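Long-range contacts in putative alcohol dehydrogenase (Sinorhizobium meliloti, PDB 4J6F), which probably oxidises alcohols to aldehydes or ketones with a nicotinamide cofactor, as a member of the medium-chain dehydrogenase/reductase superfamily: residues Val64-Thr69 and Met166-Glu171; Cys71-Thr76 and Arg363-Phe368; Val115-Ala120 and Gly131-Val136; Asp280-Pro285 and Ala305-Val310; Asp289-Leu294 and Lys321-His326. All coordinates share one frame; numbering follows the deposited sequence.

Interaction 1: Val64-Thr69 and Met166-Glu171; sequences VLIKVT and MALPAE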
# COMPACT_ATOMS: atom_id res chain seq x y z
N VAL A 64 -0.36 -38.59 -2.85
CA VAL A 64 -0.59 -39.55 -1.77
C VAL A 64 -2.05 -39.52 -1.33
O VAL A 64 -2.80 -38.58 -1.69
CB VAL A 64 0.29 -39.26 -0.52
CG1 VAL A 64 1.73 -39.65 -0.78
CG2 VAL A 64 0.18 -37.81 -0.10
N LEU A 65 -2.45 -40.53 -0.57
CA LEU A 65 -3.75 -40.53 0.12
C LEU A 65 -3.54 -40.62 1.61
O LEU A 65 -2.91 -41.56 2.09
CB LEU A 65 -4.59 -41.71 -0.34
CG LEU A 65 -5.95 -41.87 0.33
CD1 LEU A 65 -6.96 -40.95 -0.33
CD2 LEU A 65 -6.40 -43.32 0.24
N ILE A 66 -4.05 -39.65 2.37
CA ILE A 66 -3.87 -39.68 3.83
C ILE A 66 -5.15 -40.01 4.57
O ILE A 66 -6.24 -39.70 4.10
CB ILE A 66 -3.28 -38.38 4.40
CG1 ILE A 66 -4.21 -37.19 4.13
CG2 ILE A 66 -1.88 -38.12 3.86
CD1 ILE A 66 -3.72 -35.91 4.78
N LYS A 67 -5.00 -40.63 5.73
CA LYS A 67 -6.11 -40.80 6.64
C LYS A 67 -6.10 -39.61 7.61
O LYS A 67 -5.19 -39.48 8.45
CB LYS A 67 -6.00 -42.13 7.38
CG LYS A 67 -6.95 -42.23 8.55
CD LYS A 67 -7.53 -43.61 8.77
CE LYS A 67 -8.74 -43.51 9.67
NZ LYS A 67 -8.82 -44.72 10.52
N VAL A 68 -7.10 -38.73 7.47
CA VAL A 68 -7.12 -37.48 8.23
C VAL A 68 -7.30 -37.74 9.71
O VAL A 68 -8.18 -38.48 10.11
CB VAL A 68 -8.25 -36.54 7.79
CG1 VAL A 68 -8.00 -35.14 8.34
CG2 VAL A 68 -8.37 -36.50 6.28
N THR A 69 -6.46 -37.13 10.52
CA THR A 69 -6.56 -37.33 11.96
C THR A 69 -7.02 -36.07 12.65
O THR A 69 -7.63 -36.15 13.72
CB THR A 69 -5.25 -37.84 12.54
OG1 THR A 69 -4.18 -37.01 12.07
CG2 THR A 69 -5.01 -39.30 12.10
N MSE A 166 -8.01 -37.93 2.36
CA MSE A 166 -7.78 -36.82 1.45
C MSE A 166 -6.68 -37.15 0.50
O MSE A 166 -5.64 -37.72 0.89
CB MSE A 166 -7.42 -35.59 2.28
CG MSE A 166 -7.39 -34.31 1.46
SE MSE A 166 -6.59 -32.91 2.59
CE MSE A 166 -6.01 -31.71 1.14
N ALA A 167 -6.90 -36.81 -0.77
CA ALA A 167 -5.86 -36.91 -1.81
C ALA A 167 -5.12 -35.58 -1.89
O ALA A 167 -5.72 -34.53 -1.67
CB ALA A 167 -6.49 -37.24 -3.15
N LEU A 168 -3.82 -35.62 -2.18
CA LEU A 168 -3.03 -34.39 -2.36
C LEU A 168 -1.68 -34.72 -2.96
O LEU A 168 -1.19 -35.83 -2.78
CB LEU A 168 -2.82 -33.66 -1.04
CG LEU A 168 -2.01 -34.38 0.02
CD1 LEU A 168 -1.08 -33.41 0.72
CD2 LEU A 168 -2.94 -35.05 1.01
N PRO A 169 -1.04 -33.75 -3.64
CA PRO A 169 0.28 -34.02 -4.23
C PRO A 169 1.30 -34.38 -3.17
O PRO A 169 1.31 -33.77 -2.09
CB PRO A 169 0.67 -32.67 -4.85
CG PRO A 169 -0.58 -31.88 -4.94
CD PRO A 169 -1.44 -32.34 -3.81
N ALA A 170 2.17 -35.34 -3.48
CA ALA A 170 3.25 -35.75 -2.58
C ALA A 170 4.05 -34.59 -1.99
O ALA A 170 4.24 -34.56 -0.78
CB ALA A 170 4.16 -36.75 -3.27
N GLU A 171 4.50 -33.65 -2.82
CA GLU A 171 5.27 -32.47 -2.33
C GLU A 171 4.55 -31.73 -1.20
O GLU A 171 5.20 -31.07 -0.39
CB GLU A 171 5.60 -31.43 -3.42
CG GLU A 171 5.80 -31.95 -4.83
CD GLU A 171 4.48 -32.23 -5.53
OE1 GLU A 171 3.85 -31.27 -6.03
OE2 GLU A 171 4.07 -33.43 -5.56
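Val64 and Leu168 form a hydrogen-bonded pair in the antiparallel match of strand 63-72 with strand 165-169, inside the GroES-like catalytic domain of this dehydrogenase fold. Val64 N donates to Leu168 O at 2.9 Å, and Leu168 N returns a longer bond to Val64 O. The two side chains of this pair run obliquely to each other, with Val64 CG2 4.1 Å from Leu168 CG.

Leu65 comes next, in a non-hydrogen-bonded pair with Ala167, and its side chain lies on the other face of the sheet. Its CD1 turns back toward the partner strand and reaches to 3.7 Å from Met166 O.

Ile66 restores the hydrogen-bonded pattern with selenomethionine Met166: its N-H points almost straight (169°) at Met166 O, and Met166 N donates back to Ile66 O. A chi1 of 61° sets Ile66 CG1 between the backbone N and the carbonyl carbon, from where CD1 crosses Leu168 at about a right angle, 3.9 Å from its CD2. Val136 of strand 133-140 touches both side chains.

Val68 pairs on through its backbone with Glu164, and its methyl CG2 lies 4.2 Å from Met166 CB.

Interaction 2: Cys71-Thr76 and Arg363-Phe368; sequences CGMNNT and RAQTDF
Met73, where the chain leaves strand 63-72, and Phe368 on helix 361-370 bring their CA atoms to 7.5 Å, each directing its CB toward the other segment. The last helix of the chain thus packs on the link into helix 75-82, joining early and late parts.

The side chain of selenomethionine Met73 reaches across to the helix, running obliquely to Gln365. Its CB meets the ring atom Phe368 CD1 at 3.8 Å. The selenium is in an oblique Met-aromatic contact, 5.2 Å from the centroid of the Phe368 ring, and also touches Ala364 CB. The chain then bends at its last torsion (chi3 75°), which carries CE against Gln365, near both its CA and its amide NE2.

With CG anti to the backbone N (chi1 -179°), the Phe368 ring extends from the helix to the backbone of the opposite link, CZ being 3.3 Å from Asn74 C. The Asn75 amide stands steeply to the ring, its plane turned by 75°, with OD1 3.2 Å from Phe368 CZ; the same oxygen accepts a hydrogen bond from Lys371, whose ammonium makes a cation-pi contact with Phe368.

Replacing Phe368 by an alanine would probably open a gap beside Met73 and Asn74 and leave Lys371 without its aromatic partner.

The two segments are therefore held by selenium, apolar and ring contacts, while the Asn74 and Asn75 amides bond to Asp113 and Lys371.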
# COMPACT_ATOMS: atom_id res chain seq x y z
N CYS A 71 -8.10 -31.59 11.48
CA CYS A 71 -8.19 -30.48 10.52
C CYS A 71 -8.64 -29.18 11.18
O CYS A 71 -9.71 -29.12 11.79
CB CYS A 71 -9.13 -30.82 9.36
SG CYS A 71 -9.01 -29.61 8.01
N GLY A 72 -7.84 -28.12 11.04
CA GLY A 72 -8.10 -26.88 11.75
C GLY A 72 -9.03 -25.96 10.99
O GLY A 72 -8.96 -25.91 9.77
N MSE A 73 -9.88 -25.24 11.71
CA MSE A 73 -10.87 -24.33 11.10
C MSE A 73 -10.32 -22.93 10.86
O MSE A 73 -9.54 -22.42 11.66
CB MSE A 73 -12.10 -24.22 11.97
CG MSE A 73 -12.51 -25.57 12.56
SE MSE A 73 -14.27 -25.35 13.44
CE MSE A 73 -15.44 -25.26 11.86
N ASN A 74 -10.74 -22.31 9.76
CA ASN A 74 -10.32 -20.96 9.38
C ASN A 74 -11.47 -20.10 8.86
O ASN A 74 -12.49 -20.62 8.40
CB ASN A 74 -9.24 -21.04 8.30
CG ASN A 74 -7.98 -21.67 8.82
OD1 ASN A 74 -7.23 -21.08 9.60
ND2 ASN A 74 -7.74 -22.90 8.40
N ASN A 75 -11.30 -18.79 8.91
CA ASN A 75 -12.32 -17.89 8.41
C ASN A 75 -12.76 -18.17 6.96
O ASN A 75 -13.95 -18.07 6.61
CB ASN A 75 -11.84 -16.45 8.56
CG ASN A 75 -11.99 -15.95 9.97
OD1 ASN A 75 -12.56 -16.63 10.82
ND2 ASN A 75 -11.49 -14.76 10.24
N THR A 76 -11.80 -18.56 6.14
CA THR A 76 -12.09 -18.82 4.74
C THR A 76 -13.14 -19.92 4.57
O THR A 76 -13.89 -19.89 3.61
CB THR A 76 -10.80 -19.09 3.96
OG1 THR A 76 -11.08 -19.01 2.57
CG2 THR A 76 -10.23 -20.46 4.29
N ARG A 363 -22.02 -27.56 15.35
CA ARG A 363 -21.67 -27.02 16.65
C ARG A 363 -20.29 -26.38 16.58
O ARG A 363 -20.07 -25.29 17.13
CB ARG A 363 -21.72 -28.12 17.72
CG ARG A 363 -21.69 -27.60 19.15
CD ARG A 363 -21.61 -28.74 20.16
NE ARG A 363 -20.27 -28.82 20.76
CZ ARG A 363 -19.42 -29.83 20.60
NH1 ARG A 363 -18.22 -29.80 21.18
NH2 ARG A 363 -19.75 -30.88 19.85
N ALA A 364 -19.36 -27.05 15.88
CA ALA A 364 -18.00 -26.54 15.70
C ALA A 364 -17.96 -25.18 15.03
O ALA A 364 -17.26 -24.27 15.49
CB ALA A 364 -17.18 -27.53 14.90
N GLN A 365 -18.70 -25.02 13.94
CA GLN A 365 -18.63 -23.77 13.20
C GLN A 365 -19.41 -22.63 13.86
O GLN A 365 -19.08 -21.45 13.67
CB GLN A 365 -19.06 -23.97 11.75
CG GLN A 365 -18.68 -22.78 10.90
CD GLN A 365 -18.35 -23.19 9.50
OE1 GLN A 365 -19.24 -23.54 8.73
NE2 GLN A 365 -17.07 -23.17 9.16
N THR A 366 -20.44 -22.99 14.64
CA THR A 366 -21.16 -22.02 15.44
C THR A 366 -20.19 -21.44 16.46
O THR A 366 -20.00 -20.22 16.55
CB THR A 366 -22.41 -22.61 16.11
OG1 THR A 366 -23.21 -23.28 15.13
CG2 THR A 366 -23.26 -21.55 16.69
N ASP A 367 -19.51 -22.33 17.18
CA ASP A 367 -18.48 -21.92 18.11
C ASP A 367 -17.38 -21.14 17.41
O ASP A 367 -16.89 -20.15 17.93
CB ASP A 367 -17.92 -23.12 18.84
CG ASP A 367 -18.86 -23.62 19.90
OD1 ASP A 367 -20.01 -23.13 19.96
OD2 ASP A 367 -18.44 -24.52 20.67
N PHE A 368 -17.02 -21.58 16.21
CA PHE A 368 -15.98 -20.88 15.44
C PHE A 368 -16.35 -19.44 15.14
O PHE A 368 -15.51 -18.55 15.24
CB PHE A 368 -15.69 -21.60 14.14
CG PHE A 368 -14.62 -20.92 13.34
CD1 PHE A 368 -13.29 -21.05 13.69
CD2 PHE A 368 -14.96 -20.13 12.25
CE1 PHE A 368 -12.30 -20.42 12.96
CE2 PHE A 368 -13.98 -19.49 11.51
CZ PHE A 368 -12.64 -19.64 11.87

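Interaction 3: Val115-Ala120 and Gly131-Val136; sequences VGHIVA and GERVMV
The beta hairpin of strands 113-121 and 133-140, an antiparallel element of the GroES-like domain, is joined here through Gly116 and Val134. These two form a hydrogen-bonded pair, with Val134 N donating to Gly116 O at 2.8 Å and Gly116 N to Val134 O at 3.0 Å. Toward the turn, Ile118 N binds Glu132 O, and Gly131 N reaches Ile118 O over 2.8 Å. Gly131 does so with a positive phi (97°), a conformation that favours glycine. Just beyond, Val119 and Ala120 both face Leu65 in a classic beta bulge.

On the face of Val134, its CG1 lies 4.0 Å from Ile118 CD1, the side chains crossing at about a right angle. On the other face, His117 and Arg133 form a non-hydrogen-bonded pair. The start of the arginine chain runs past the imidazole, with CA over one ring face, offset toward the rim, and CG 3.7 Å from His117 CE1. Both polar ends reach Asp182, His117 by NE2 and Arg133 by NH2, which also bonds Leu180 O; this shared carboxylate probably helps fix the two side chains. The bend at chi2 (-88°) swings the Arg133 chain off the ring, leaving its CD 3.9 Å from Val115 CG1.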
# COMPACT_ATOMS: atom_id res chain seq x y z
N VAL A 115 -3.94 -32.59 9.01
CA VAL A 115 -2.87 -33.50 9.40
C VAL A 115 -3.39 -34.93 9.22
O VAL A 115 -4.57 -35.20 9.50
CB VAL A 115 -2.41 -33.25 10.86
CG1 VAL A 115 -1.40 -34.31 11.29
CG2 VAL A 115 -1.80 -31.87 11.01
N GLY A 116 -2.53 -35.84 8.77
CA GLY A 116 -2.91 -37.26 8.67
C GLY A 116 -1.76 -38.22 8.42
O GLY A 116 -0.59 -37.85 8.49
N HIS A 117 -2.12 -39.47 8.11
CA HIS A 117 -1.16 -40.56 7.86
C HIS A 117 -1.31 -41.08 6.43
O HIS A 117 -2.42 -41.42 6.00
CB HIS A 117 -1.35 -41.66 8.90
CG HIS A 117 -1.06 -41.21 10.30
ND1 HIS A 117 0.08 -41.56 10.98
CD2 HIS A 117 -1.75 -40.37 11.12
CE1 HIS A 117 0.08 -40.99 12.17
NE2 HIS A 117 -1.01 -40.25 12.28
N ILE A 118 -0.22 -41.11 5.68
CA ILE A 118 -0.26 -41.58 4.31
C ILE A 118 -0.58 -43.07 4.33
O ILE A 118 0.14 -43.84 4.96
CB ILE A 118 1.09 -41.38 3.60
CG1 ILE A 118 1.48 -39.89 3.62
CG2 ILE A 118 1.02 -41.94 2.18
CD1 ILE A 118 2.68 -39.56 2.77
N VAL A 119 -1.65 -43.46 3.66
CA VAL A 119 -2.07 -44.86 3.65
C VAL A 119 -1.98 -45.50 2.27
O VAL A 119 -1.96 -46.72 2.15
CB VAL A 119 -3.49 -45.05 4.21
CG1 VAL A 119 -3.53 -44.74 5.70
CG2 VAL A 119 -4.50 -44.19 3.47
N ALA A 120 -1.95 -44.69 1.22
CA ALA A 120 -1.89 -45.17 -0.15
C ALA A 120 -1.07 -44.18 -0.95
O ALA A 120 -1.02 -42.99 -0.60
CB ALA A 120 -3.28 -45.27 -0.74
N GLY A 131 2.67 -44.69 5.89
CA GLY A 131 2.81 -44.73 7.34
C GLY A 131 3.29 -43.44 7.97
O GLY A 131 3.27 -43.31 9.19
N GLU A 132 3.73 -42.49 7.14
CA GLU A 132 4.24 -41.21 7.61
C GLU A 132 3.14 -40.30 8.13
O GLU A 132 2.02 -40.31 7.61
CB GLU A 132 4.97 -40.49 6.49
CG GLU A 132 6.44 -40.84 6.40
CD GLU A 132 7.08 -40.39 5.10
OE1 GLU A 132 6.55 -39.46 4.45
OE2 GLU A 132 8.11 -40.98 4.73
N ARG A 133 3.47 -39.53 9.17
CA ARG A 133 2.58 -38.53 9.73
C ARG A 133 2.90 -37.21 9.03
O ARG A 133 4.01 -36.68 9.15
CB ARG A 133 2.79 -38.44 11.25
CG ARG A 133 1.70 -37.70 12.01
CD ARG A 133 1.96 -36.19 12.10
NE ARG A 133 3.26 -35.82 12.71
CZ ARG A 133 3.43 -35.44 13.97
NH1 ARG A 133 4.65 -35.12 14.40
NH2 ARG A 133 2.40 -35.36 14.81
N VAL A 134 1.93 -36.70 8.28
CA VAL A 134 2.15 -35.49 7.50
C VAL A 134 1.24 -34.31 7.86
O VAL A 134 0.06 -34.47 8.19
CB VAL A 134 2.07 -35.74 5.98
CG1 VAL A 134 3.18 -36.69 5.55
CG2 VAL A 134 0.70 -36.25 5.56
N MSE A 135 1.83 -33.13 7.78
CA MSE A 135 1.11 -31.88 7.80
C MSE A 135 0.97 -31.45 6.37
O MSE A 135 1.97 -31.31 5.66
CB MSE A 135 1.97 -30.89 8.54
CG MSE A 135 1.20 -29.61 8.83
SE MSE A 135 2.51 -28.29 9.43
CE MSE A 135 1.93 -26.78 8.31
N VAL A 136 -0.27 -31.26 5.92
CA VAL A 136 -0.57 -30.82 4.56
C VAL A 136 -0.29 -29.33 4.36
O VAL A 136 -0.74 -28.49 5.15
CB VAL A 136 -2.05 -31.08 4.23
CG1 VAL A 136 -2.44 -30.40 2.93
CG2 VAL A 136 -2.32 -32.57 4.17

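Interaction 4: Asp280-Pro285 and Ala305-Val310; sequences DLVGGP and AIAGPV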
# COMPACT_ATOMS: atom_id res chain seq x y z
N ASP A 280 -3.65 -5.63 10.39
CA ASP A 280 -5.08 -5.44 10.60
C ASP A 280 -5.87 -6.67 10.17
O ASP A 280 -5.74 -7.12 9.04
CB ASP A 280 -5.55 -4.23 9.81
CG ASP A 280 -6.99 -3.88 10.08
OD1 ASP A 280 -7.57 -4.32 11.11
OD2 ASP A 280 -7.55 -3.14 9.26
N LEU A 281 -6.68 -7.20 11.08
CA LEU A 281 -7.53 -8.33 10.71
C LEU A 281 -8.99 -8.03 10.93
O LEU A 281 -9.85 -8.90 10.73
CB LEU A 281 -7.09 -9.57 11.46
CG LEU A 281 -5.73 -9.88 10.85
CD1 LEU A 281 -4.70 -10.27 11.91
CD2 LEU A 281 -5.86 -10.87 9.70
N VAL A 282 -9.26 -6.81 11.38
CA VAL A 282 -10.60 -6.34 11.64
C VAL A 282 -11.15 -5.38 10.58
O VAL A 282 -12.24 -5.57 10.09
CB VAL A 282 -10.65 -5.64 13.01
CG1 VAL A 282 -12.06 -5.21 13.35
CG2 VAL A 282 -10.12 -6.56 14.08
N GLY A 283 -10.37 -4.37 10.22
CA GLY A 283 -10.82 -3.34 9.30
C GLY A 283 -12.03 -2.60 9.82
O GLY A 283 -12.11 -2.28 11.02
N GLY A 284 -12.98 -2.32 8.93
CA GLY A 284 -14.22 -1.64 9.28
C GLY A 284 -14.06 -0.27 9.93
O GLY A 284 -13.31 0.57 9.43
N PRO A 285 -14.73 -0.06 11.07
CA PRO A 285 -14.70 1.28 11.67
C PRO A 285 -13.35 1.59 12.35
O PRO A 285 -13.09 2.72 12.73
CB PRO A 285 -15.84 1.23 12.69
CG PRO A 285 -15.93 -0.22 13.09
CD PRO A 285 -15.34 -1.06 11.98
N ALA A 305 -10.68 -8.79 6.97
CA ALA A 305 -11.25 -7.70 7.74
C ALA A 305 -12.59 -8.19 8.22
O ALA A 305 -13.59 -8.13 7.49
CB ALA A 305 -11.41 -6.45 6.88
N ILE A 306 -12.68 -8.61 9.46
CA ILE A 306 -13.86 -9.29 9.94
C ILE A 306 -15.03 -8.34 10.21
O ILE A 306 -16.09 -8.78 10.63
CB ILE A 306 -13.52 -10.15 11.17
CG1 ILE A 306 -14.48 -11.33 11.27
CG2 ILE A 306 -13.51 -9.31 12.43
CD1 ILE A 306 -13.98 -12.44 12.17
N ALA A 307 -14.82 -7.05 10.01
CA ALA A 307 -15.75 -6.03 10.54
C ALA A 307 -16.42 -4.90 9.70
O ALA A 307 -17.20 -4.15 10.28
CB ALA A 307 -15.16 -5.43 11.80
N GLY A 308 -16.20 -4.72 8.39
CA GLY A 308 -15.41 -5.54 7.52
C GLY A 308 -14.70 -4.73 6.43
O GLY A 308 -14.09 -3.68 6.69
N PRO A 309 -14.79 -5.22 5.20
CA PRO A 309 -13.71 -5.04 4.26
C PRO A 309 -13.81 -3.80 3.37
O PRO A 309 -12.83 -3.48 2.70
CB PRO A 309 -13.80 -6.31 3.41
CG PRO A 309 -15.23 -6.76 3.52
CD PRO A 309 -15.91 -5.95 4.59
N VAL A 310 -14.95 -3.12 3.36
CA VAL A 310 -15.10 -1.92 2.55
C VAL A 310 -14.91 -0.69 3.44
O VAL A 310 -15.73 -0.41 4.31
CB VAL A 310 -16.48 -1.90 1.84
CG1 VAL A 310 -16.72 -0.58 1.11
CG2 VAL A 310 -16.58 -3.06 0.87
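Val282 and Ala307 meet where two loops lie side by side beyond the C-terminal ends of the parallel strands 277-280 and 299-302, in the Rossmann-type coenzyme domain. Such loops line the cofactor cleft in relatives of this enzyme, and a similar role here is likely.

The Val282 side chain leaves its backbone with the CA-CB bond directed away from the other loop, and CB itself stays clear of it. The branch CG1, anti to the backbone N (chi1 -176°), comes back toward the facing loop and meets the methyl CB of Ala307 at 3.5 Å. The same CG1 brushes Ile306 CG2 at 4.4 Å, so one methyl spans two residues of that loop. The side chain also packs on Thr213.

Backbone bonds run alongside. Ile306 N donates to Leu281 O at 3.1 Å and Ala307 N to Val282 O. A weak bond from Gly284 N to Gly308 O extends the join. Both Gly283 and Gly284 have positive phi, which lets the chain turn sharply beside Ala305 and Gly308. Further along, Val310 pairs antiparallel with a strand of the second subunit.

The first loop is braced from within by an Asx motif, in which Asp280 OD1 accepts from two backbone amides on one face of its carboxylate: Val282 N, closing an Asx turn, comes from above the plane at 3.0 Å, and Gly283 N on the syn side at 2.9 Å.

Interaction 5: Asp289-Leu294 and Lys321-His326; sequences DLLKIL and KQLELH
The end of helix 287-293 in the Rossmann-type domain is gripped by the side chain of Lys321, which comes from the loop leading into strand 324-327. Within the chain this strand is the outermost of the parallel sheet, but a strand of the second subunit pairs with it antiparallel, continuing the sheet across the interface.

One ammonium group serves three backbone oxygens. Lys321 NZ donates to Leu291 O at 2.9 Å in the carbonyl plane, to Lys292 O at 2.8 Å from well above the plane, and to Leu294 O at 2.6 Å, nearly in line with that C=O. The chain arrives bent at chi2 and chi3 (-129° and -147°), with CE also lying close to Leu291 O. A positive charge here would probably be favoured by the partial negative charge of the helix end. A methionine in place of Lys321 would probably leave these three carbonyls without their common donor and the turn out of the helix less firmly fixed. Glu88 of the second subunit packs on Lys321, and Asp89 of that subunit forms a salt bridge with Lys292.

Beside the lysine, leucines join helix and strand. Leu291 CD2 meets Leu325 CD1 at 3.9 Å, the side chains crossing at about a right angle. Leu294 and Leu323 instead lie alongside, pointing opposite ways, CD2 of Leu294 lying 4.2 Å from CD2 of Leu323.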
# COMPACT_ATOMS: atom_id res chain seq x y z
N ASP A 289 -8.51 4.86 12.11
CA ASP A 289 -7.76 5.09 13.34
C ASP A 289 -6.38 4.47 13.27
O ASP A 289 -5.40 5.05 13.76
CB ASP A 289 -8.53 4.58 14.55
CG ASP A 289 -9.58 5.57 15.03
OD1 ASP A 289 -9.63 6.71 14.51
OD2 ASP A 289 -10.34 5.20 15.94
N LEU A 290 -6.30 3.29 12.66
CA LEU A 290 -5.03 2.61 12.52
C LEU A 290 -4.06 3.43 11.67
O LEU A 290 -2.88 3.55 12.02
CB LEU A 290 -5.26 1.25 11.90
CG LEU A 290 -6.01 0.29 12.80
CD1 LEU A 290 -6.42 -0.92 11.98
CD2 LEU A 290 -5.14 -0.13 13.97
N LEU A 291 -4.55 4.02 10.58
CA LEU A 291 -3.76 4.93 9.75
C LEU A 291 -3.31 6.16 10.52
O LEU A 291 -2.25 6.72 10.23
CB LEU A 291 -4.51 5.36 8.49
CG LEU A 291 -5.05 4.31 7.50
CD1 LEU A 291 -5.63 5.03 6.29
CD2 LEU A 291 -4.00 3.29 7.07
N LYS A 292 -4.11 6.60 11.49
CA LYS A 292 -3.74 7.73 12.34
C LYS A 292 -2.57 7.37 13.27
O LYS A 292 -1.63 8.14 13.42
CB LYS A 292 -4.93 8.21 13.16
CG LYS A 292 -6.03 8.87 12.35
CD LYS A 292 -7.21 9.26 13.23
CE LYS A 292 -6.80 10.22 14.35
NZ LYS A 292 -7.73 10.18 15.51
N ILE A 293 -2.66 6.18 13.87
CA ILE A 293 -1.69 5.67 14.84
C ILE A 293 -0.34 5.35 14.20
O ILE A 293 0.71 5.61 14.78
CB ILE A 293 -2.26 4.41 15.53
CG1 ILE A 293 -3.35 4.81 16.53
CG2 ILE A 293 -1.16 3.62 16.22
CD1 ILE A 293 -4.39 3.73 16.81
N LEU A 294 -0.39 4.80 13.00
CA LEU A 294 0.78 4.41 12.25
C LEU A 294 1.74 5.59 12.07
O LEU A 294 1.32 6.69 11.69
CB LEU A 294 0.32 3.86 10.90
CG LEU A 294 1.27 3.00 10.09
CD1 LEU A 294 1.92 1.93 10.96
CD2 LEU A 294 0.50 2.36 8.94
N LYS A 321 1.44 11.12 4.94
CA LYS A 321 2.18 10.34 5.91
C LYS A 321 3.20 9.39 5.27
O LYS A 321 3.89 8.67 5.99
CB LYS A 321 1.22 9.55 6.77
CG LYS A 321 0.45 10.36 7.79
CD LYS A 321 0.64 9.61 9.09
CE LYS A 321 -0.56 9.70 9.99
NZ LYS A 321 -0.29 8.69 11.05
N GLN A 322 3.29 9.38 3.94
CA GLN A 322 4.21 8.48 3.22
C GLN A 322 3.95 7.00 3.50
O GLN A 322 4.91 6.22 3.52
CB GLN A 322 5.68 8.77 3.57
CG GLN A 322 6.09 10.22 3.64
CD GLN A 322 6.22 10.86 2.27
OE1 GLN A 322 6.14 10.19 1.25
NE2 GLN A 322 6.43 12.18 2.25
N LEU A 323 2.69 6.61 3.72
CA LEU A 323 2.33 5.23 4.13
C LEU A 323 2.38 4.20 3.01
O LEU A 323 2.30 4.56 1.84
CB LEU A 323 0.95 5.20 4.80
CG LEU A 323 0.76 6.07 6.05
CD1 LEU A 323 -0.59 5.82 6.71
CD2 LEU A 323 1.88 5.85 7.06
N GLU A 324 2.54 2.93 3.38
CA GLU A 324 2.31 1.80 2.47
C GLU A 324 1.18 0.97 3.03
O GLU A 324 1.17 0.65 4.23
CB GLU A 324 3.51 0.89 2.36
CG GLU A 324 4.83 1.58 2.11
CD GLU A 324 6.00 0.62 2.20
OE1 GLU A 324 5.83 -0.58 1.89
OE2 GLU A 324 7.11 1.07 2.58
N LEU A 325 0.25 0.59 2.17
CA LEU A 325 -0.78 -0.38 2.50
C LEU A 325 -0.53 -1.63 1.69
O LEU A 325 -0.30 -1.53 0.49
CB LEU A 325 -2.15 0.17 2.14
CG LEU A 325 -2.92 0.87 3.24
CD1 LEU A 325 -2.13 2.01 3.84
CD2 LEU A 325 -4.24 1.36 2.67
N HIS A 326 -0.56 -2.79 2.35
CA HIS A 326 -0.32 -4.07 1.68
C HIS A 326 -1.46 -5.01 1.93
O HIS A 326 -1.86 -5.22 3.07
CB HIS A 326 0.95 -4.73 2.19
CG HIS A 326 2.20 -4.01 1.81
ND1 HIS A 326 2.70 -4.01 0.53
CD2 HIS A 326 3.05 -3.26 2.55
CE1 HIS A 326 3.80 -3.29 0.49
NE2 HIS A 326 4.04 -2.82 1.70

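Overall arrangement
Interactions 1 and 3 belong to one sheet, their centres 6 Å apart, and are stitched together where Lys67 N lies 2.7 Å from His117 O. Interaction 2 follows interaction 1 along strand 63-72, with centres 21 Å apart, and brings in the last helix, 361-370. Interactions 4 and 5 lie in the other domain, 15 Å apart between centres, touching through Asp280 and Leu290; both also reach the second subunit. About 42 Å separates the centres of interactions 1 and 5. Between the two domains, Asn75 of interaction 2 packs on Ile306 of interaction 4, beside the cleft that holds coenzyme and substrate in related dehydrogenases and probably does so here.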